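Local atomic coordinates of superoxide dismutase [Fe] (Methanothermobacter thermautotrophicus, PDB entry 1MA1), a protein that destroys toxic superoxide radicals, converting them to hydrogen peroxide and oxygen with one iron ion bound per subunit of a homotetramer. Residues 7-12 with 76-81. Numbering follows the deposited sequence.
With FE (Fe (III) ion), chain G.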
loop_
_atom_site.group_PDB
_atom_site.type_symbol
_atom_site.label_atom_id
_atom_site.label_comp_id
_atom_site.label_asym_id
_atom_site.label_seq_id
_atom_site.Cartn_x
_atom_site.Cartn_y
_atom_site.Cartn_z
ATOM N N LYS A 7 -7.250 18.860 22.850
ATOM C CA LYS A 7 -8.579 18.423 22.475
ATOM C C LYS A 7 -8.521 17.116 21.684
ATOM O O LYS A 7 -7.530 16.825 21.010
ATOM C CB LYS A 7 -9.263 19.540 21.689
ATOM C CG LYS A 7 -10.732 19.309 21.445
ATOM C CD LYS A 7 -11.493 20.613 21.230
ATOM C CE LYS A 7 -11.015 21.364 20.003
ATOM N NZ LYS A 7 -11.892 22.510 19.661
ATOM N N PHE A 8 -9.570 16.309 21.795
ATOM C CA PHE A 8 -9.506 14.909 21.378
ATOM C C PHE A 8 -10.724 14.479 20.587
ATOM O O PHE A 8 -11.697 15.216 20.466
ATOM C CB PHE A 8 -9.357 13.996 22.591
ATOM C CG PHE A 8 -8.023 14.102 23.266
ATOM C CD1 PHE A 8 -6.919 13.431 22.754
ATOM C CD2 PHE A 8 -7.852 14.909 24.399
ATOM C CE1 PHE A 8 -5.659 13.558 23.357
ATOM C CE2 PHE A 8 -6.599 15.046 25.006
ATOM C CZ PHE A 8 -5.507 14.370 24.484
ATOM N N TYR A 9 -10.666 13.274 20.044
ATOM C CA TYR A 9 -11.761 12.759 19.246
ATOM C C TYR A 9 -12.816 12.144 20.149
ATOM O O TYR A 9 -12.491 11.563 21.181
ATOM C CB TYR A 9 -11.231 11.716 18.261
ATOM C CG TYR A 9 -10.444 12.302 17.115
ATOM C CD1 TYR A 9 -11.085 13.020 16.099
ATOM C CD2 TYR A 9 -9.060 12.126 17.025
ATOM C CE1 TYR A 9 -10.371 13.541 15.033
ATOM C CE2 TYR A 9 -8.339 12.644 15.964
ATOM C CZ TYR A 9 -8.995 13.349 14.974
ATOM O OH TYR A 9 -8.278 13.907 13.943
ATOM N N GLU A 10 -14.077 12.274 19.755
ATOM C CA GLU A 10 -15.158 11.538 20.404
ATOM C C GLU A 10 -16.061 10.822 19.410
ATOM O O GLU A 10 -16.245 11.278 18.278
ATOM C CB GLU A 10 -15.978 12.494 21.256
ATOM C CG GLU A 10 -15.215 13.009 22.459
ATOM C CD GLU A 10 -15.938 14.127 23.175
ATOM O OE1 GLU A 10 -15.477 14.532 24.274
ATOM O OE2 GLU A 10 -16.964 14.599 22.630
ATOM N N LEU A 11 -16.629 9.696 19.831
ATOM C CA LEU A 11 -17.610 9.003 19.008
ATOM C C LEU A 11 -18.820 9.901 18.801
ATOM O O LEU A 11 -19.501 10.269 19.755
ATOM C CB LEU A 11 -18.046 7.707 19.679
ATOM C CG LEU A 11 -18.937 6.808 18.814
ATOM C CD1 LEU A 11 -18.123 6.293 17.608
ATOM C CD2 LEU A 11 -19.478 5.637 19.637
ATOM N N PRO A 12 -19.098 10.283 17.549
ATOM C CA PRO A 12 -20.297 11.078 17.266
ATOM C C PRO A 12 -21.542 10.231 17.425
ATOM O O PRO A 12 -21.526 9.031 17.149
ATOM C CB PRO A 12 -20.077 11.533 15.835
ATOM C CG PRO A 12 -19.359 10.372 15.244
ATOM C CD PRO A 12 -18.355 9.983 16.316
ATOM N N GLY A 76 -8.391 8.690 9.397
ATOM C CA GLY A 76 -9.144 8.279 8.229
ATOM C C GLY A 76 -10.357 7.427 8.554
ATOM O O GLY A 76 -11.464 7.699 8.068
ATOM N N GLY A 77 -10.148 6.402 9.373
ATOM C CA GLY A 77 -11.258 5.681 9.955
ATOM C C GLY A 77 -12.300 6.581 10.589
ATOM O O GLY A 77 -13.488 6.479 10.274
ATOM N N TYR A 78 -11.866 7.463 11.484
ATOM C CA TYR A 78 -12.786 8.369 12.148
ATOM C C TYR A 78 -13.560 9.244 11.158
ATOM O O TYR A 78 -14.784 9.358 11.252
ATOM C CB TYR A 78 -12.034 9.277 13.109
ATOM C CG TYR A 78 -12.902 10.373 13.684
ATOM C CD1 TYR A 78 -13.691 10.145 14.804
ATOM C CD2 TYR A 78 -12.955 11.631 13.081
ATOM C CE1 TYR A 78 -14.506 11.134 15.315
ATOM C CE2 TYR A 78 -13.768 12.623 13.581
ATOM C CZ TYR A 78 -14.543 12.372 14.695
ATOM O OH TYR A 78 -15.360 13.365 15.175
ATOM N N VAL A 79 -12.834 9.882 10.240
ATOM C CA VAL A 79 -13.435 10.825 9.300
ATOM C C VAL A 79 -14.420 10.153 8.347
ATOM O O VAL A 79 -15.518 10.653 8.153
ATOM C CB VAL A 79 -12.362 11.549 8.444
ATOM C CG1 VAL A 79 -13.037 12.418 7.417
ATOM C CG2 VAL A 79 -11.475 12.408 9.317
ATOM N N LEU A 80 -14.034 9.027 7.761
ATOM C CA LEU A 80 -14.912 8.325 6.820
ATOM C C LEU A 80 -16.203 7.783 7.451
ATOM O O LEU A 80 -17.275 7.866 6.830
ATOM C CB LEU A 80 -14.158 7.170 6.134
ATOM C CG LEU A 80 -13.090 7.605 5.132
ATOM C CD1 LEU A 80 -12.263 6.451 4.650
ATOM C CD2 LEU A 80 -13.777 8.271 3.975
ATOM N N HIS A 81 -16.110 7.232 8.671
ATOM C CA HIS A 81 -17.319 6.752 9.342
ATOM C C HIS A 81 -18.208 7.957 9.641
ATOM O O HIS A 81 -19.427 7.881 9.514
ATOM C CB HIS A 81 -17.004 5.953 10.630
ATOM C CG HIS A 81 -16.548 4.540 10.381
ATOM N ND1 HIS A 81 -15.246 4.232 10.061
ATOM C CD2 HIS A 81 -17.204 3.346 10.439
ATOM C CE1 HIS A 81 -15.113 2.918 9.943
ATOM N NE2 HIS A 81 -16.287 2.353 10.168
HETATM FE FE FE G . -16.489 0.523 9.086
HETATM O O HOH W 1 -14.506 14.449 17.679
HETATM O O HOH W 2 -14.680 0.701 8.482
#
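The irregular chain of residues 7-12 passes helical residues 76-81 most closely at Tyr9 and Tyr78, whose CA atoms lie 8.4 Å apart. Two tyrosine rings fill this gap. CD1 of Tyr9 sits over the centre of one face of the Tyr78 ring, with Tyr9 CD1 3.7 Å from Tyr78 CE2; the two ring planes are inclined at 48°. Tyr78 reaches from the helix toward the loop: a chi1 of 172°, which sets CG opposite the backbone nitrogen, carries the ring out to it. There the edge of the ring meets a backbone carbonyl, Glu10 O lying near the ring plane, 3.4 Å from Tyr78 CE1. Pro12 CD adds an apolar contact to Tyr78 CE1 at 4.1 Å. A water joins the two segments, accepting from Glu10 N and lying 2.9 Å from Tyr78 OH. Three residues further along the helix, His81 binds the ferric iron through NE2 at 2.1 Å. Its other ring nitrogen, ND1, donates to Gly77 O at 2.9 Å, nearly in the imidazole plane, fixing the rotation of the ring; His81 N reaches the same carbonyl from its opposite face. His33, Asp167, His171 and a water complete the iron site. The contact belongs to the alpha-hairpin domain of iron/manganese superoxide dismutases: residues 7-12 run along helices 27-57 and 64-86, Tyr9 touching Ala45 on the first and Val75 on the second, while Cys138, on strand 131-138 of the second subunit, packs against Tyr9.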